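Local coordinates for DUF3248 domain-containing protein (Thermus thermophilus, PDB 2E6X) that is of unknown function, belongs to the DUF3248 family and forms a two-chain assembly of small alpha-beta subunits, at residues V25-V30 / R63-E68. Residues are numbered along the deposited sequence; the frame is centred on the assembly and turned at random.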
ATOM      1  N   VAL A  25     -12.697   3.328   7.528  1.00 11.40           N
ATOM      2  CA  VAL A  25     -11.766   3.574   6.429  1.00  7.35           C
ATOM      3  C   VAL A  25     -10.439   2.815   6.610  1.00  9.24           C
ATOM      4  O   VAL A  25      -9.859   2.823   7.710  1.00  7.40           O
ATOM      5  CB  VAL A  25     -11.475   5.070   6.346  1.00 11.40           C
ATOM      6  CG1 VAL A  25     -10.419   5.343   5.297  1.00 10.78           C
ATOM      7  CG2 VAL A  25     -12.782   5.850   5.984  1.00  9.98           C
ATOM      8  N   LEU A  26      -9.968   2.181   5.534  1.00  9.66           N
ATOM      9  CA  LEU A  26      -8.685   1.482   5.578  1.00  9.04           C
ATOM     10  C   LEU A  26      -7.604   2.538   5.337  1.00  7.62           C
ATOM     11  O   LEU A  26      -7.662   3.273   4.354  1.00  8.31           O
ATOM     12  CB  LEU A  26      -8.568   0.405   4.487  1.00  7.74           C
ATOM     13  CG  LEU A  26      -7.120  -0.148   4.422  1.00  9.65           C
ATOM     14  CD1 LEU A  26      -6.895  -1.098   5.644  1.00 10.03           C
ATOM     15  CD2 LEU A  26      -6.878  -0.901   3.108  1.00 12.97           C
ATOM     16  N   VAL A  27      -6.632   2.623   6.245  1.00  8.29           N
ATOM     17  CA  VAL A  27      -5.562   3.596   6.071  1.00  8.95           C
ATOM     18  C   VAL A  27      -4.258   2.887   5.681  1.00  9.15           C
ATOM     19  O   VAL A  27      -3.880   1.851   6.254  1.00  9.07           O
ATOM     20  CB  VAL A  27      -5.341   4.432   7.375  1.00  8.17           C
ATOM     21  CG1 VAL A  27      -4.147   5.354   7.234  1.00  6.86           C
ATOM     22  CG2 VAL A  27      -6.638   5.253   7.715  1.00  8.36           C
ATOM     23  N   VAL A  28      -3.621   3.380   4.637  1.00  8.09           N
ATOM     24  CA  VAL A  28      -2.321   2.847   4.254  1.00  7.69           C
ATOM     25  C   VAL A  28      -1.324   3.970   4.460  1.00 10.48           C
ATOM     26  O   VAL A  28      -1.514   5.112   3.957  1.00  9.19           O
ATOM     27  CB  VAL A  28      -2.327   2.380   2.809  1.00 10.92           C
ATOM     28  CG1 VAL A  28      -0.892   2.095   2.324  1.00  8.85           C
ATOM     29  CG2 VAL A  28      -3.199   1.108   2.734  1.00 13.44           C
ATOM     30  N   ARG A  29      -0.299   3.699   5.255  1.00  8.28           N
ATOM     31  CA  ARG A  29       0.713   4.729   5.459  1.00 14.76           C
ATOM     32  C   ARG A  29       1.985   4.271   4.775  1.00 13.28           C
ATOM     33  O   ARG A  29       2.368   3.099   4.902  1.00 13.56           O
ATOM     34  CB  ARG A  29       0.964   4.978   6.952  1.00 13.96           C
ATOM     35  CG  ARG A  29      -0.235   5.536   7.630  1.00 16.23           C
ATOM     36  CD  ARG A  29      -0.034   5.616   9.123  1.00 11.81           C
ATOM     37  NE  ARG A  29      -1.160   6.333   9.729  1.00 12.06           N
ATOM     38  CZ  ARG A  29      -1.406   6.350  11.025  1.00 10.09           C
ATOM     39  NH1 ARG A  29      -0.593   5.683  11.854  1.00  8.01           N
ATOM     40  NH2 ARG A  29      -2.481   6.997  11.485  1.00 12.08           N
ATOM     41  N   VAL A  30       2.623   5.187   4.053  1.00 14.38           N
ATOM     42  CA  VAL A  30       3.863   4.872   3.342  1.00 14.88           C
ATOM     43  C   VAL A  30       4.918   5.985   3.448  1.00 12.77           C
ATOM     44  O   VAL A  30       4.596   7.180   3.442  1.00 11.07           O
ATOM     45  CB  VAL A  30       3.582   4.584   1.850  1.00 12.15           C
ATOM     46  CG1 VAL A  30       3.058   5.854   1.141  1.00 12.54           C
ATOM     47  CG2 VAL A  30       4.854   4.115   1.175  1.00 12.47           C
ATOM     48  N   ARG A  63      -7.527   5.463   2.403  1.00  6.70           N
ATOM     49  CA  ARG A  63      -6.806   6.697   2.412  1.00  8.35           C
ATOM     50  C   ARG A  63      -5.329   6.331   2.485  1.00  8.95           C
ATOM     51  O   ARG A  63      -4.893   5.634   3.401  1.00  9.79           O
ATOM     52  CB  ARG A  63      -7.178   7.545   3.609  1.00 11.32           C
ATOM     53  CG  ARG A  63      -6.313   8.833   3.707  1.00  7.47           C
ATOM     54  CD  ARG A  63      -6.850   9.797   4.764  1.00  8.65           C
ATOM     55  NE  ARG A  63      -5.913  10.910   4.979  1.00  6.70           N
ATOM     56  CZ  ARG A  63      -5.876  11.989   4.204  1.00 10.81           C
ATOM     57  NH1 ARG A  63      -6.718  12.117   3.159  1.00  8.23           N
ATOM     58  NH2 ARG A  63      -5.027  12.964   4.489  1.00 11.79           N
ATOM     59  N   VAL A  64      -4.579   6.769   1.505  1.00  7.56           N
ATOM     60  CA  VAL A  64      -3.133   6.491   1.511  1.00  8.37           C
ATOM     61  C   VAL A  64      -2.451   7.741   2.068  1.00  8.09           C
ATOM     62  O   VAL A  64      -2.734   8.869   1.643  1.00  7.82           O
ATOM     63  CB  VAL A  64      -2.619   6.172   0.120  1.00  6.70           C
ATOM     64  CG1 VAL A  64      -1.031   5.911   0.163  1.00  6.70           C
ATOM     65  CG2 VAL A  64      -3.360   4.928  -0.374  1.00  6.70           C
ATOM     66  N   GLU A  65      -1.543   7.530   3.004  1.00  7.97           N
ATOM     67  CA  GLU A  65      -0.890   8.641   3.708  1.00  9.38           C
ATOM     68  C   GLU A  65       0.618   8.633   3.608  1.00  8.77           C
ATOM     69  O   GLU A  65       1.243   7.595   3.851  1.00  7.74           O
ATOM     70  CB  GLU A  65      -1.319   8.585   5.207  1.00  9.61           C
ATOM     71  CG  GLU A  65      -2.823   8.786   5.398  1.00  8.66           C
ATOM     72  CD  GLU A  65      -3.288   8.608   6.841  1.00 12.07           C
ATOM     73  OE1 GLU A  65      -2.440   8.394   7.760  1.00  8.43           O
ATOM     74  OE2 GLU A  65      -4.521   8.686   7.060  1.00 16.62           O
ATOM     75  N   TRP A  66       1.215   9.792   3.326  1.00  6.70           N
ATOM     76  CA  TRP A  66       2.665   9.825   3.207  1.00 10.33           C
ATOM     77  C   TRP A  66       3.248  10.329   4.510  1.00 11.42           C
ATOM     78  O   TRP A  66       2.820  11.352   5.041  1.00 13.90           O
ATOM     79  CB  TRP A  66       3.117  10.724   2.051  1.00 10.53           C
ATOM     80  CG  TRP A  66       4.599  10.718   1.903  1.00 12.32           C
ATOM     81  CD1 TRP A  66       5.504  11.586   2.471  1.00 10.47           C
ATOM     82  CD2 TRP A  66       5.358   9.755   1.186  1.00  8.00           C
ATOM     83  NE1 TRP A  66       6.790  11.214   2.132  1.00  9.24           N
ATOM     84  CE2 TRP A  66       6.728  10.089   1.350  1.00 13.66           C
ATOM     85  CE3 TRP A  66       5.019   8.642   0.406  1.00 12.57           C
ATOM     86  CZ2 TRP A  66       7.754   9.332   0.782  1.00  9.30           C
ATOM     87  CZ3 TRP A  66       6.042   7.892  -0.158  1.00 12.06           C
ATOM     88  CH2 TRP A  66       7.389   8.250   0.033  1.00 10.04           C
ATOM     89  N   VAL A  67       4.202   9.583   5.039  1.00 12.47           N
ATOM     90  CA  VAL A  67       4.845   9.934   6.289  1.00 10.88           C
ATOM     91  C   VAL A  67       6.199  10.534   6.014  1.00 13.80           C
ATOM     92  O   VAL A  67       7.082   9.837   5.550  1.00 14.16           O
ATOM     93  CB  VAL A  67       5.077   8.684   7.137  1.00 11.95           C
ATOM     94  CG1 VAL A  67       5.716   9.087   8.434  1.00 12.46           C
ATOM     95  CG2 VAL A  67       3.746   7.929   7.361  1.00  8.99           C
ATOM     96  N   GLU A  68       6.355  11.826   6.304  1.00 14.53           N
ATOM     97  CA  GLU A  68       7.589  12.549   6.070  1.00 16.67           C
ATOM     98  C   GLU A  68       8.650  12.094   7.077  1.00 18.90           C
ATOM     99  O   GLU A  68       8.334  11.846   8.259  1.00 15.27           O
ATOM    100  CB  GLU A  68       7.350  14.058   6.249  1.00 16.96           C
ATOM    101  CG  GLU A  68       6.239  14.643   5.399  1.00 17.57           C
ATOM    102  CD  GLU A  68       6.711  15.143   4.053  1.00 22.96           C
ATOM    103  OE1 GLU A  68       6.375  16.316   3.728  1.00 22.63           O
ATOM    104  OE2 GLU A  68       7.393  14.380   3.323  1.00 18.42           O
TER
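Segments 25-30 and 63-68 lie on parallel strands, the central and one outer strand of the chain's three-stranded mixed sheet, and five backbone hydrogen bonds zip them together, among them a short one from Glu65 N to Val28 O (2.6 Å). On the face carrying Val28, Val30, Val64 and Trp66, Val30 is the main bump: its CG1, in the crowded position between backbone N and carbonyl carbon (chi1 65°), sits in the notch between Val64 CG1 (4.2 Å) and Trp66 CE3 (3.5 Å). The indole crosses Val30 obliquely, and Val30 O rests over one ring face near the rim, 3.4 Å from Trp66 CE3, while accepting a bond from Val67 N. On the other face Glu65 lies alongside Arg29, both reaching the same way; Arg29 NE donates a salt-bridging hydrogen bond to Glu65 OE1 (3.1 Å), near the guanidinium plane but above the carboxylate plane. Val27 CG1 packs against that carboxylate, 3.4 Å from Glu65 CD. Arg29 NH2 also bonds Pro43 O. An alanine at Glu65 would remove the carboxylate and probably leave Arg29 less firmly held and Val27 less well covered. Arg29–Glu65 is the charge link between the strands; Arg63 NE, on Glu65's own strand, adds a weak bond to Glu65 OE2 (3.3 Å), and together they would probably favour the ionised carboxylate, while apolar contacts join the strands on the Val30 face.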